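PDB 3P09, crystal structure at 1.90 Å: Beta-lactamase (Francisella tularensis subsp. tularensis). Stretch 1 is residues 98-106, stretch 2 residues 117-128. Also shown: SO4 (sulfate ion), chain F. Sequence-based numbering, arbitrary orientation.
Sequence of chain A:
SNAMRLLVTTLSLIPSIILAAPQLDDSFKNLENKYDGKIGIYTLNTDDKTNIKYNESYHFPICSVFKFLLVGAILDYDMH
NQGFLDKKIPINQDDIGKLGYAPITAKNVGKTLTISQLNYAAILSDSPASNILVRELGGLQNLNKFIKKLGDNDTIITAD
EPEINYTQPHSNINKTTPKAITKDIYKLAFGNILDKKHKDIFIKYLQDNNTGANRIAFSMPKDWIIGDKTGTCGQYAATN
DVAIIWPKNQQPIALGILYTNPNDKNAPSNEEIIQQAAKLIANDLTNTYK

Stretch 1 (98-106) KLGYAPITA
Stretch 2 (117-128) QLNYAAILSDSP

A loop, 98-104, running into the 3-10 turn at Thr 105 and Ala 106, packs against the end of a helix, 117-123, the break after it, and the start of the next helix at Ser 127. The register is set by CA pairs: Ala 102 to Asp 126 at 4.8 Å, Ile 104 to Ala 121 at 6.0 Å, so as the loop advances its partner moves back. Ala 102 is at -142/61, Pro 103 at -61/-37, Ile 104 at -95/-51. The surface buried between the stretches, both sides summed, is 574 Å².

The break after the helix is the key feature to model. Leu 124 leaves helical phi/psi, Ser 125 adopts 77/17, and Asp 126, at -62/117, becomes the N-cap of the following helix. Its chi1 is t (-169°) and chi2 -59°, which carries a buried carboxylate to the loop. Asp 126 OD2 accepts hydrogen bonds from Ile 104 N and Thr 105 N, both at 2.9 Å, and Asp 126 OD1 from Thr 105 OG1 at 2.7 Å. One short acid thus answers three donors of the loop and also caps a backbone N just past the stretch; Pro 103, having no N-H, adds no further demand. Thr 105 suits its place with chi1 p (54°): its hydroxyl meets the carboxylate while Thr 105 CG2 lies 4.1 Å from Leu 118 CD2. A hydrogen bond from Ala 106 N to Ala 102 O, 3.0 Å, closes the bend.

The CA-to-CB bond of Ile 104, the loop residue most covered, points toward the other stretch, with chi1 m and chi2 p. Ile 104 CB sits 3.9 Å from Ala 121 CB, where a small helix residue allows close approach, and Ile 104 CD1 lies 4.4 Å from Leu 124 CD2.

At the other end, Ser 127 N donates to Tyr 101 O (3.1 Å, 176°), nearly straight. Pro 128 CG rests 3.7 Å from Ala 102 CB and 3.8 Å from Leu 99 CD1, Leu 99 being m, t. Tyr 101, chi1 t, turns its ring edge to the backbone, Tyr 101 CD1 3.5 Å from Ser 125 O; a water bridges Tyr 101 OH to Leu 124 O, each leg 2.7 Å.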

ATOM      1  N   LYS A  98      16.569 -11.539  10.428  1.00 31.45           N
ATOM      2  CA  LYS A  98      17.504 -10.604   9.813  1.00 31.00           C
ATOM      3  C   LYS A  98      16.786  -9.441   9.128  1.00 30.91           C
ATOM      4  O   LYS A  98      17.367  -8.763   8.285  1.00 24.97           O
ATOM      5  CB  LYS A  98      18.398 -11.321   8.808  1.00 33.01           C
ATOM      6  CG  LYS A  98      19.297 -12.370   9.427  1.00 35.86           C
ATOM      7  CD  LYS A  98      20.196 -13.001   8.372  1.00 40.62           C
ATOM      8  CE  LYS A  98      21.041 -14.124   8.966  1.00 50.09           C
ATOM      9  NZ  LYS A  98      21.691 -14.962   7.902  1.00 53.27           N
ATOM     10  N   LEU A  99      15.525  -9.220   9.497  1.00 24.46           N
ATOM     11  CA  LEU A  99      14.756  -8.104   8.960  1.00 21.48           C
ATOM     12  C   LEU A  99      15.199  -6.810   9.634  1.00 32.19           C
ATOM     13  O   LEU A  99      15.123  -6.677  10.859  1.00 34.77           O
ATOM     14  CB  LEU A  99      13.265  -8.330   9.182  1.00 22.52           C
ATOM     15  CG  LEU A  99      12.643  -9.529   8.459  1.00 29.30           C
ATOM     16  CD1 LEU A  99      11.267  -9.807   9.029  1.00 26.26           C
ATOM     17  CD2 LEU A  99      12.566  -9.303   6.941  1.00 27.94           C
ATOM     18  N   GLY A 100      15.660  -5.859   8.829  1.00 27.82           N
ATOM     19  CA  GLY A 100      16.264  -4.647   9.354  1.00 26.21           C
ATOM     20  C   GLY A 100      15.291  -3.546   9.744  1.00 32.09           C
ATOM     21  O   GLY A 100      15.582  -2.750  10.625  1.00 29.52           O
ATOM     22  N   TYR A 101      14.135  -3.481   9.094  1.00 21.26           N
ATOM     23  CA  TYR A 101      13.190  -2.413   9.415  1.00 25.67           C
ATOM     24  C   TYR A 101      12.061  -2.913  10.338  1.00 22.23           C
ATOM     25  O   TYR A 101      11.073  -3.485   9.875  1.00 21.78           O
ATOM     26  CB  TYR A 101      12.621  -1.795   8.142  1.00 23.15           C
ATOM     27  CG  TYR A 101      11.944  -0.472   8.407  1.00 23.20           C
ATOM     28  CD1 TYR A 101      10.562  -0.360   8.410  1.00 23.27           C
ATOM     29  CD2 TYR A 101      12.697   0.661   8.683  1.00 27.73           C
ATOM     30  CE1 TYR A 101       9.947   0.861   8.666  1.00 26.70           C
ATOM     31  CE2 TYR A 101      12.098   1.875   8.940  1.00 33.03           C
ATOM     32  CZ  TYR A 101      10.728   1.975   8.930  1.00 28.30           C
ATOM     33  OH  TYR A 101      10.150   3.198   9.189  1.00 29.12           O
ATOM     34  N   ALA A 102      12.228  -2.690  11.641  1.00 21.49           N
ATOM     35  CA  ALA A 102      11.323  -3.218  12.662  1.00 21.53           C
ATOM     36  C   ALA A 102      11.123  -2.181  13.759  1.00 21.61           C
ATOM     37  O   ALA A 102      11.438  -2.423  14.932  1.00 23.53           O
ATOM     38  CB  ALA A 102      11.907  -4.496  13.261  1.00 19.14           C
ATOM     39  N   PRO A 103      10.589  -1.019  13.386  1.00 22.35           N
ATOM     40  CA  PRO A 103      10.551   0.098  14.331  1.00 21.35           C
ATOM     41  C   PRO A 103       9.741  -0.199  15.595  1.00 25.30           C
ATOM     42  O   PRO A 103      10.150   0.233  16.656  1.00 28.60           O
ATOM     43  CB  PRO A 103       9.935   1.240  13.509  1.00 21.84           C
ATOM     44  CG  PRO A 103       9.197   0.561  12.402  1.00 23.71           C
ATOM     45  CD  PRO A 103       9.998  -0.677  12.083  1.00 23.64           C
ATOM     46  N   ILE A 104       8.639  -0.934  15.492  1.00 19.35           N
ATOM     47  CA  ILE A 104       7.857  -1.274  16.676  1.00 18.56           C
ATOM     48  C   ILE A 104       8.247  -2.649  17.249  1.00 23.86           C
ATOM     49  O   ILE A 104       8.529  -2.776  18.431  1.00 22.79           O
ATOM     50  CB  ILE A 104       6.335  -1.255  16.382  1.00 29.18           C
ATOM     51  CG1 ILE A 104       5.859   0.158  16.050  1.00 30.61           C
ATOM     52  CG2 ILE A 104       5.545  -1.771  17.579  1.00 22.53           C
ATOM     53  CD1 ILE A 104       6.234   0.643  14.683  1.00 33.83           C
ATOM     54  N   THR A 105       8.277  -3.675  16.405  1.00 21.74           N
ATOM     55  CA  THR A 105       8.491  -5.017  16.913  1.00 14.31           C
ATOM     56  C   THR A 105       9.847  -5.161  17.615  1.00 20.01           C
ATOM     57  O   THR A 105       9.957  -5.875  18.608  1.00 22.27           O
ATOM     58  CB  THR A 105       8.296  -6.080  15.828  1.00 17.07           C
ATOM     59  OG1 THR A 105       9.129  -5.786  14.697  1.00 21.72           O
ATOM     60  CG2 THR A 105       6.824  -6.091  15.384  1.00 21.58           C
ATOM     61  N   ALA A 106      10.864  -4.470  17.116  1.00 21.07           N
ATOM     62  CA  ALA A 106      12.189  -4.575  17.705  1.00 23.42           C
ATOM     63  C   ALA A 106      12.222  -4.035  19.134  1.00 29.27           C
ATOM     64  O   ALA A 106      13.128  -4.359  19.905  1.00 27.65           O
ATOM     65  CB  ALA A 106      13.224  -3.850  16.833  1.00 19.68           C
ATOM     66  N   GLN A 117      -2.140  -3.706  17.544  1.00 19.37           N
ATOM     67  CA  GLN A 117      -0.837  -3.044  17.588  1.00 16.21           C
ATOM     68  C   GLN A 117       0.057  -3.502  16.440  1.00 18.52           C
ATOM     69  O   GLN A 117       0.879  -2.727  15.929  1.00 17.26           O
ATOM     70  CB  GLN A 117      -0.132  -3.317  18.924  1.00 15.60           C
ATOM     71  CG  GLN A 117      -0.758  -2.553  20.085  1.00 18.53           C
ATOM     72  CD  GLN A 117      -0.142  -2.907  21.412  1.00 27.95           C
ATOM     73  OE1 GLN A 117       0.053  -4.083  21.723  1.00 20.86           O
ATOM     74  NE2 GLN A 117       0.183  -1.887  22.207  1.00 24.87           N
ATOM     75  N   LEU A 118      -0.076  -4.766  16.057  1.00 18.20           N
ATOM     76  CA  LEU A 118       0.712  -5.307  14.951  1.00 18.64           C
ATOM     77  C   LEU A 118       0.213  -4.746  13.629  1.00 16.00           C
ATOM     78  O   LEU A 118       0.996  -4.518  12.720  1.00 17.32           O
ATOM     79  CB  LEU A 118       0.663  -6.841  14.942  1.00 21.00           C
ATOM     80  CG  LEU A 118       1.471  -7.478  16.072  1.00 20.55           C
ATOM     81  CD1 LEU A 118       0.964  -8.883  16.441  1.00 24.55           C
ATOM     82  CD2 LEU A 118       2.940  -7.512  15.687  1.00 17.46           C
ATOM     83  N   ASN A 119      -1.098  -4.538  13.524  1.00 16.94           N
ATOM     84  CA  ASN A 119      -1.653  -3.891  12.342  1.00 17.58           C
ATOM     85  C   ASN A 119      -1.041  -2.517  12.147  1.00 19.49           C
ATOM     86  O   ASN A 119      -0.638  -2.162  11.051  1.00 19.21           O
ATOM     87  CB  ASN A 119      -3.169  -3.728  12.456  1.00 15.85           C
ATOM     88  CG  ASN A 119      -3.922  -5.010  12.209  1.00 18.98           C
ATOM     89  OD1 ASN A 119      -3.391  -5.963  11.629  1.00 18.22           O
ATOM     90  ND2 ASN A 119      -5.186  -5.030  12.609  1.00 18.43           N
ATOM     91  N   TYR A 120      -1.016  -1.733  13.228  1.00 17.64           N
ATOM     92  CA  TYR A 120      -0.444  -0.396  13.194  1.00 18.01           C
ATOM     93  C   TYR A 120       0.994  -0.462  12.721  1.00 17.01           C
ATOM     94  O   TYR A 120       1.407   0.289  11.839  1.00 14.49           O
ATOM     95  CB  TYR A 120      -0.552   0.235  14.595  1.00 20.02           C
ATOM     96  CG  TYR A 120       0.292   1.466  14.811  1.00 20.09           C
ATOM     97  CD1 TYR A 120       1.577   1.372  15.342  1.00 20.01           C
ATOM     98  CD2 TYR A 120      -0.197   2.728  14.504  1.00 19.16           C
ATOM     99  CE1 TYR A 120       2.353   2.513  15.558  1.00 19.32           C
ATOM    100  CE2 TYR A 120       0.578   3.871  14.714  1.00 24.52           C
ATOM    101  CZ  TYR A 120       1.845   3.755  15.242  1.00 21.74           C
ATOM    102  OH  TYR A 120       2.609   4.899  15.449  1.00 24.53           O
ATOM    103  N   ALA A 121       1.759  -1.380  13.303  1.00 16.61           N
ATOM    104  CA  ALA A 121       3.152  -1.579  12.926  1.00 15.45           C
ATOM    105  C   ALA A 121       3.299  -1.928  11.443  1.00 17.00           C
ATOM    106  O   ALA A 121       4.178  -1.387  10.766  1.00 18.76           O
ATOM    107  CB  ALA A 121       3.766  -2.680  13.768  1.00 15.25           C
ATOM    108  N   ALA A 122       2.460  -2.847  10.957  1.00 18.87           N
ATOM    109  CA  ALA A 122       2.517  -3.289   9.562  1.00 20.31           C
ATOM    110  C   ALA A 122       2.238  -2.143   8.596  1.00 19.11           C
ATOM    111  O   ALA A 122       2.897  -2.019   7.558  1.00 19.54           O
ATOM    112  CB  ALA A 122       1.544  -4.445   9.309  1.00 17.31           C
ATOM    113  N   ILE A 123       1.260  -1.308   8.933  1.00 18.20           N
ATOM    114  CA  ILE A 123       0.933  -0.163   8.078  1.00 16.29           C
ATOM    115  C   ILE A 123       2.069   0.854   8.070  1.00 18.19           C
ATOM    116  O   ILE A 123       2.285   1.556   7.086  1.00 17.42           O
ATOM    117  CB  ILE A 123      -0.377   0.502   8.520  1.00 21.16           C
ATOM    118  CG1 ILE A 123      -1.553  -0.458   8.286  1.00 23.25           C
ATOM    119  CG2 ILE A 123      -0.583   1.820   7.793  1.00 20.90           C
ATOM    120  CD1 ILE A 123      -1.706  -0.938   6.824  1.00 19.86           C
ATOM    121  N   LEU A 124       2.801   0.918   9.174  1.00 18.58           N
ATOM    122  CA  LEU A 124       4.013   1.711   9.231  1.00 20.74           C
ATOM    123  C   LEU A 124       5.191   0.961   8.612  1.00 22.60           C
ATOM    124  O   LEU A 124       6.340   1.398   8.724  1.00 19.80           O
ATOM    125  CB  LEU A 124       4.334   2.103  10.675  1.00 21.36           C
ATOM    126  CG  LEU A 124       3.788   3.472  11.077  1.00 21.10           C
ATOM    127  CD1 LEU A 124       2.254   3.473  11.057  1.00 18.80           C
ATOM    128  CD2 LEU A 124       4.325   3.867  12.440  1.00 22.51           C
ATOM    129  N   SER A 125       4.889  -0.166   7.973  1.00 17.92           N
ATOM    130  CA  SER A 125       5.865  -0.964   7.214  1.00 20.24           C
ATOM    131  C   SER A 125       6.852  -1.843   8.024  1.00 23.41           C
ATOM    132  O   SER A 125       7.868  -2.318   7.493  1.00 21.25           O
ATOM    133  CB  SER A 125       6.609  -0.110   6.168  1.00 23.09           C
ATOM    134  OG  SER A 125       6.722  -0.839   4.947  1.00 23.43           O
ATOM    135  N   ASP A 126       6.531  -2.079   9.288  1.00 18.75           N
ATOM    136  CA  ASP A 126       7.297  -2.984  10.150  1.00 15.47           C
ATOM    137  C   ASP A 126       7.248  -4.401   9.557  1.00 17.42           C
ATOM    138  O   ASP A 126       6.176  -4.999   9.434  1.00 21.42           O
ATOM    139  CB  ASP A 126       6.664  -2.952  11.556  1.00 15.16           C
ATOM    140  CG  ASP A 126       7.524  -3.632  12.616  1.00 18.50           C
ATOM    141  OD1 ASP A 126       7.823  -4.840  12.474  1.00 22.56           O
ATOM    142  OD2 ASP A 126       7.891  -2.949  13.597  1.00 20.92           O
ATOM    143  N   SER A 127       8.403  -4.934   9.162  1.00 18.75           N
ATOM    144  CA  SER A 127       8.451  -6.221   8.464  1.00 24.85           C
ATOM    145  C   SER A 127       8.141  -7.431   9.351  1.00 21.00           C
ATOM    146  O   SER A 127       7.329  -8.283   8.991  1.00 21.12           O
ATOM    147  CB  SER A 127       9.792  -6.393   7.738  1.00 21.44           C
ATOM    148  OG  SER A 127       9.919  -5.437   6.701  1.00 36.07           O
ATOM    149  N   PRO A 128       8.784  -7.517  10.524  1.00 18.49           N
ATOM    150  CA  PRO A 128       8.416  -8.633  11.395  1.00 21.26           C
ATOM    151  C   PRO A 128       6.939  -8.614  11.756  1.00 20.06           C
ATOM    152  O   PRO A 128       6.345  -9.681  11.852  1.00 20.42           O
ATOM    153  CB  PRO A 128       9.274  -8.403  12.627  1.00 20.05           C
ATOM    154  CG  PRO A 128      10.495  -7.689  12.086  1.00 22.04           C
ATOM    155  CD  PRO A 128       9.954  -6.779  11.022  1.00 17.87           C
TER
HETATM  156  S   SO4 F 288       8.515   0.882   2.433  1.00 38.81           S
HETATM  157  O1  SO4 F 288       9.391   1.948   1.997  1.00 46.44           O
HETATM  158  O2  SO4 F 288       8.848  -0.362   1.748  1.00 54.17           O
HETATM  159  O3  SO4 F 288       8.696   0.715   3.857  1.00 46.41           O
HETATM  160  O4  SO4 F 288       7.141   1.230   2.120  1.00 53.95           O
HETATM  161  O   HOH W   1       7.573   3.568   9.873  1.00 23.80           O
HETATM  162  O   HOH W   2      12.874  -5.336   6.864  1.00 27.76           O